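Local coordinates for putative retaining b-glycosidase (Saccharophagus degradans, PDB 5A95), which probably hydrolyses mixed-linkage beta-glucans as a retaining glycoside hydrolase of family 5, subfamily 26, at residues W205-Y217 with K240-A252. The protein carries 1 engineered substitution. Numbering follows the deposited sequence.
Sequences WKTLNESLIDMIY and KKAPIEREGIAYA. With NA (sodium ion), chain L.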
loop_
_atom_site.group_PDB
_atom_site.type_symbol
_atom_site.label_atom_id
_atom_site.label_comp_id
_atom_site.label_asym_id
_atom_site.label_seq_id
_atom_site.Cartn_x
_atom_site.Cartn_y
_atom_site.Cartn_z
ATOM N N TRP A 205 14.687 -6.750 -7.155
ATOM C CA TRP A 205 15.198 -5.389 -7.029
ATOM C C TRP A 205 15.498 -4.769 -8.387
ATOM O O TRP A 205 15.144 -3.619 -8.648
ATOM C CB TRP A 205 16.400 -5.357 -6.078
ATOM C CG TRP A 205 16.964 -4.011 -5.823
ATOM C CD1 TRP A 205 18.266 -3.637 -5.968
ATOM C CD2 TRP A 205 16.284 -2.859 -5.317
ATOM N NE1 TRP A 205 18.436 -2.324 -5.635
ATOM C CE2 TRP A 205 17.233 -1.819 -5.225
ATOM C CE3 TRP A 205 14.962 -2.576 -4.990
ATOM C CZ2 TRP A 205 16.885 -0.543 -4.834
ATOM C CZ3 TRP A 205 14.622 -1.306 -4.623
ATOM C CH2 TRP A 205 15.581 -0.297 -4.551
ATOM N N LYS A 206 16.138 -5.542 -9.255
ATOM C CA LYS A 206 16.391 -5.141 -10.638
ATOM C C LYS A 206 15.094 -4.721 -11.343
ATOM O O LYS A 206 15.019 -3.662 -11.952
ATOM C CB LYS A 206 17.065 -6.307 -11.365
ATOM C CG LYS A 206 17.175 -6.183 -12.888
ATOM C CD LYS A 206 17.708 -7.495 -13.470
ATOM C CE LYS A 206 17.888 -7.476 -14.975
ATOM N NZ LYS A 206 16.627 -7.240 -15.689
ATOM N N THR A 207 14.066 -5.561 -11.235
ATOM C CA THR A 207 12.788 -5.279 -11.866
ATOM C C THR A 207 12.181 -3.974 -11.372
ATOM O O THR A 207 11.632 -3.184 -12.140
ATOM C CB THR A 207 11.836 -6.486 -11.697
ATOM O OG1 THR A 207 12.439 -7.614 -12.345
ATOM C CG2 THR A 207 10.454 -6.245 -12.319
ATOM N N LEU A 208 12.239 -3.753 -10.059
ATOM C CA LEU A 208 11.675 -2.556 -9.480
ATOM C C LEU A 208 12.443 -1.299 -9.935
ATOM O O LEU A 208 11.834 -0.265 -10.240
ATOM C CB LEU A 208 11.561 -2.691 -7.965
ATOM C CG LEU A 208 10.905 -1.544 -7.238
ATOM C CD1 LEU A 208 9.534 -1.157 -7.793
ATOM C CD2 LEU A 208 10.774 -1.898 -5.771
ATOM N N ASN A 209 13.769 -1.393 -9.976
ATOM C CA ASN A 209 14.528 -0.275 -10.506
ATOM C C ASN A 209 14.184 0.010 -11.973
ATOM O O ASN A 209 14.058 1.189 -12.346
ATOM C CB ASN A 209 16.040 -0.467 -10.358
ATOM C CG ASN A 209 16.528 -0.130 -8.980
ATOM O OD1 ASN A 209 16.988 0.966 -8.723
ATOM N ND2 ASN A 209 16.365 -1.056 -8.057
ATOM N N GLU A 210 14.027 -1.044 -12.765
ATOM C CA GLU A 210 13.626 -0.869 -14.170
ATOM C C GLU A 210 12.262 -0.189 -14.274
ATOM O O GLU A 210 12.035 0.631 -15.169
ATOM C CB GLU A 210 13.670 -2.198 -14.916
ATOM C CG GLU A 210 15.082 -2.657 -15.172
ATOM C CD GLU A 210 15.254 -4.082 -15.641
ATOM O OE1 GLU A 210 14.253 -4.832 -15.690
ATOM O OE2 GLU A 210 16.422 -4.455 -15.931
ATOM N N SER A 211 11.373 -0.491 -13.345
ATOM C CA SER A 211 10.061 0.137 -13.333
ATOM C C SER A 211 10.147 1.623 -13.036
ATOM O O SER A 211 9.502 2.445 -13.680
ATOM C CB SER A 211 9.162 -0.582 -12.318
ATOM O OG SER A 211 7.833 -0.093 -12.333
ATOM N N LEU A 212 10.953 1.989 -12.046
ATOM C CA LEU A 212 11.178 3.389 -11.747
ATOM C C LEU A 212 11.831 4.110 -12.954
ATOM O O LEU A 212 11.443 5.222 -13.306
ATOM C CB LEU A 212 12.043 3.558 -10.497
ATOM C CG LEU A 212 11.402 3.095 -9.172
ATOM C CD1 LEU A 212 12.396 3.127 -8.042
ATOM C CD2 LEU A 212 10.198 3.926 -8.830
ATOM N N ILE A 213 12.849 3.490 -13.542
ATOM C CA ILE A 213 13.534 4.060 -14.700
ATOM C C ILE A 213 12.550 4.299 -15.843
ATOM O O ILE A 213 12.600 5.339 -16.503
ATOM C CB ILE A 213 14.707 3.168 -15.133
ATOM C CG1 ILE A 213 15.825 3.237 -14.071
ATOM C CG2 ILE A 213 15.245 3.623 -16.485
ATOM C CD1 ILE A 213 16.779 2.077 -14.141
ATOM N N ASP A 214 11.657 3.346 -16.082
ATOM C CA ASP A 214 10.708 3.532 -17.187
ATOM C C ASP A 214 9.810 4.742 -16.972
ATOM O O ASP A 214 9.540 5.473 -17.910
ATOM C CB ASP A 214 9.891 2.254 -17.395
ATOM C CG ASP A 214 10.691 1.134 -18.022
ATOM O OD1 ASP A 214 11.764 1.410 -18.596
ATOM O OD2 ASP A 214 10.259 -0.038 -17.939
ATOM N N MET A 215 9.320 4.944 -15.748
ATOM C CA MET A 215 8.511 6.120 -15.449
ATOM C C MET A 215 9.279 7.408 -15.656
ATOM O O MET A 215 8.756 8.385 -16.168
ATOM C CB MET A 215 8.059 6.157 -13.973
ATOM C CG MET A 215 7.003 5.205 -13.541
ATOM S SD MET A 215 6.796 5.362 -11.749
ATOM C CE MET A 215 5.948 6.953 -11.677
ATOM N N ILE A 216 10.530 7.410 -15.200
ATOM C CA ILE A 216 11.388 8.576 -15.309
ATOM C C ILE A 216 11.680 8.894 -16.785
ATOM O O ILE A 216 11.499 10.031 -17.253
ATOM C CB ILE A 216 12.671 8.365 -14.507
ATOM C CG1 ILE A 216 12.351 8.377 -13.002
ATOM C CG2 ILE A 216 13.717 9.421 -14.832
ATOM C CD1 ILE A 216 13.475 7.854 -12.135
ATOM N N TYR A 217 12.127 7.879 -17.524
ATOM C CA TYR A 217 12.489 8.071 -18.933
ATOM C C TYR A 217 11.315 8.486 -19.796
ATOM O O TYR A 217 11.518 9.206 -20.781
ATOM C CB TYR A 217 13.172 6.820 -19.475
ATOM C CG TYR A 217 14.647 6.675 -19.147
ATOM C CD1 TYR A 217 15.385 7.668 -18.494
ATOM C CD2 TYR A 217 15.323 5.523 -19.548
ATOM C CE1 TYR A 217 16.736 7.518 -18.287
ATOM C CE2 TYR A 217 16.675 5.364 -19.324
ATOM C CZ TYR A 217 17.376 6.367 -18.683
ATOM O OH TYR A 217 18.743 6.254 -18.506
ATOM N N LYS A 240 26.985 -8.206 -13.302
ATOM C CA LYS A 240 27.799 -8.818 -14.357
ATOM C C LYS A 240 26.903 -9.600 -15.301
ATOM O O LYS A 240 26.971 -9.437 -16.541
ATOM C CB LYS A 240 28.898 -9.719 -13.783
ATOM C CG LYS A 240 29.923 -8.906 -13.015
ATOM C CD LYS A 240 30.977 -9.800 -12.439
ATOM C CE LYS A 240 31.976 -9.032 -11.606
ATOM N NZ LYS A 240 32.917 -9.940 -10.912
ATOM N N LYS A 241 26.051 -10.454 -14.748
ATOM C CA LYS A 241 25.148 -11.213 -15.605
ATOM C C LYS A 241 23.712 -10.752 -15.601
ATOM O O LYS A 241 22.941 -11.151 -16.482
ATOM C CB LYS A 241 25.222 -12.699 -15.314
ATOM C CG LYS A 241 26.580 -13.303 -15.665
ATOM C CD LYS A 241 26.937 -13.167 -17.150
ATOM C CE LYS A 241 28.147 -14.013 -17.523
ATOM N NZ LYS A 241 29.389 -13.195 -17.462
ATOM N N ALA A 242 23.361 -9.887 -14.654
ATOM C CA ALA A 242 21.991 -9.360 -14.606
ATOM C C ALA A 242 21.972 -7.855 -14.422
ATOM O O ALA A 242 21.373 -7.318 -13.482
ATOM C CB ALA A 242 21.181 -10.058 -13.534
ATOM N N PRO A 243 22.610 -7.125 -15.351
ATOM C CA PRO A 243 22.595 -5.676 -15.245
ATOM C C PRO A 243 21.192 -5.113 -15.502
ATOM O O PRO A 243 20.370 -5.736 -16.176
ATOM C CB PRO A 243 23.534 -5.248 -16.374
ATOM C CG PRO A 243 23.412 -6.325 -17.395
ATOM C CD PRO A 243 23.278 -7.584 -16.587
ATOM N N ILE A 244 20.951 -3.890 -15.051
ATOM C CA ILE A 244 19.736 -3.186 -15.438
ATOM C C ILE A 244 19.690 -3.082 -16.957
ATOM O O ILE A 244 20.673 -2.658 -17.595
ATOM C CB ILE A 244 19.761 -1.765 -14.854
ATOM C CG1 ILE A 244 19.795 -1.777 -13.340
ATOM C CG2 ILE A 244 18.630 -0.906 -15.404
ATOM C CD1 ILE A 244 18.546 -2.274 -12.694
ATOM N N GLU A 245 18.559 -3.461 -17.547
ATOM C CA GLU A 245 18.452 -3.556 -19.004
ATOM C C GLU A 245 17.949 -2.251 -19.619
ATOM O O GLU A 245 16.947 -2.258 -20.338
ATOM C CB GLU A 245 17.566 -4.755 -19.376
ATOM C CG GLU A 245 18.216 -6.084 -19.004
ATOM C CD GLU A 245 17.328 -7.247 -19.341
ATOM O OE1 GLU A 245 17.288 -7.579 -20.523
ATOM O OE2 GLU A 245 16.691 -7.827 -18.452
ATOM N N ARG A 246 18.641 -1.153 -19.322
ATOM C CA ARG A 246 18.308 0.145 -19.853
ATOM C C ARG A 246 19.633 0.855 -20.140
ATOM O O ARG A 246 20.638 0.576 -19.499
ATOM C CB ARG A 246 17.482 0.962 -18.828
ATOM C CG ARG A 246 16.217 0.268 -18.316
ATOM C CD ARG A 246 15.129 0.221 -19.357
ATOM N NE ARG A 246 13.850 -0.307 -18.871
ATOM C CZ ARG A 246 13.526 -1.606 -18.813
ATOM N NH1 ARG A 246 14.394 -2.542 -19.136
ATOM N NH2 ARG A 246 12.322 -1.966 -18.439
ATOM N N GLU A 247 19.628 1.750 -21.112
ATOM C CA GLU A 247 20.763 2.598 -21.417
ATOM C C GLU A 247 20.812 3.789 -20.469
ATOM O O GLU A 247 19.800 4.199 -19.896
ATOM C CB GLU A 247 20.664 3.138 -22.852
ATOM C CG GLU A 247 20.721 2.098 -23.955
ATOM C CD GLU A 247 22.124 1.607 -24.234
ATOM O OE1 GLU A 247 23.086 2.420 -24.123
ATOM O OE2 GLU A 247 22.259 0.406 -24.557
ATOM N N GLY A 248 21.997 4.366 -20.338
ATOM C CA GLY A 248 22.195 5.631 -19.666
ATOM C C GLY A 248 22.165 5.600 -18.149
ATOM O O GLY A 248 21.948 6.622 -17.536
ATOM N N ILE A 249 22.460 4.425 -17.598
ATOM C CA ILE A 249 22.423 4.107 -16.160
ATOM C C ILE A 249 23.817 4.220 -15.581
ATOM O O ILE A 249 24.789 3.773 -16.199
ATOM C CB ILE A 249 21.924 2.603 -15.972
ATOM C CG1 ILE A 249 20.588 2.412 -16.694
ATOM C CG2 ILE A 249 21.814 2.154 -14.534
ATOM C CD1 ILE A 249 19.562 3.441 -16.307
ATOM N N ALA A 250 23.926 4.814 -14.398
ATOM C CA ALA A 250 25.133 4.742 -13.602
ATOM C C ALA A 250 24.838 3.908 -12.360
ATOM O O ALA A 250 23.665 3.723 -11.979
ATOM C CB ALA A 250 25.583 6.134 -13.209
ATOM N N TYR A 251 25.895 3.389 -11.737
ATOM C CA TYR A 251 25.732 2.589 -10.526
ATOM C C TYR A 251 26.404 3.280 -9.332
ATOM O O TYR A 251 27.458 3.903 -9.449
ATOM C CB TYR A 251 26.290 1.164 -10.745
ATOM C CG TYR A 251 25.466 0.344 -11.692
ATOM C CD1 TYR A 251 24.336 -0.310 -11.242
ATOM C CD2 TYR A 251 25.789 0.252 -13.046
ATOM C CE1 TYR A 251 23.562 -1.077 -12.093
ATOM C CE2 TYR A 251 25.004 -0.488 -13.915
ATOM C CZ TYR A 251 23.904 -1.176 -13.428
ATOM O OH TYR A 251 23.107 -1.920 -14.267
ATOM N N ALA A 252 25.742 3.157 -8.177
ATOM C CA ALA A 252 26.204 3.726 -6.909
ATOM C C ALA A 252 27.045 2.713 -6.161
ATOM O O ALA A 252 26.751 1.522 -6.165
ATOM C CB ALA A 252 25.018 4.147 -6.042
HETATM NA NA NA L . 7.145 9.961 -14.505
HETATM O O HOH W 1 14.218 -6.761 -17.906
HETATM O O HOH W 2 6.938 12.698 -14.509
#
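Ile-213 of helix 202-219 meets Ile-244 and Ile-249 of the loop that leads into strand 250-252, joining an outer helix of the family 5 (beta/alpha)8 barrel to the approach of a barrel strand. This is the close-packed part. Ile-213 CD1 lies 3.7 Å from Ile-244 CG2 and touches Ile-249 CD1 tip to tip, while Ile-244 CD1 rests on Asn-209 CB. Ile-249 and Tyr-217 both also touch Pro-225 of the neighbouring strand 224-227.

The outer side is polar and looser. Glu-210 OE2 is gripped from opposite faces of its carboxylate plane, by Lys-206 NZ and by the backbone N of Glu-245, the latter in a nearly straight bond of 2.9 Å (168°). Lys-206 runs extended past the Pro-243 carbonyl and bends at its last torsion (chi4 -61°), which brings NZ also to Glu-245 OE2, at 2.8 Å. The ammonium probably offsets the repulsion between the two carboxylates, and one water donates to Glu-210 OE1 and to Glu-245 OE2.

Farther along the helix, Arg-246 holds Asp-214 side-on, NE to OD1 at 2.7 Å and NH2 to OD2 at 2.9 Å, the carboxylate and guanidinium planes nearly coplanar. Glu-210 CB lies over one guanidinium face, and the Glu-210 carboxylate stacks with the group, planes 17° apart, though no N-H points at OE1. A leucine in place of Arg-246 would probably leave the Asp-214 carboxylate without its paired donors and uncover the flank of Glu-210. At the far end, the Tyr-217 hydroxyl donates to Glu-247 O at 2.7 Å, approaching a lone pair within the plane of the carbonyl.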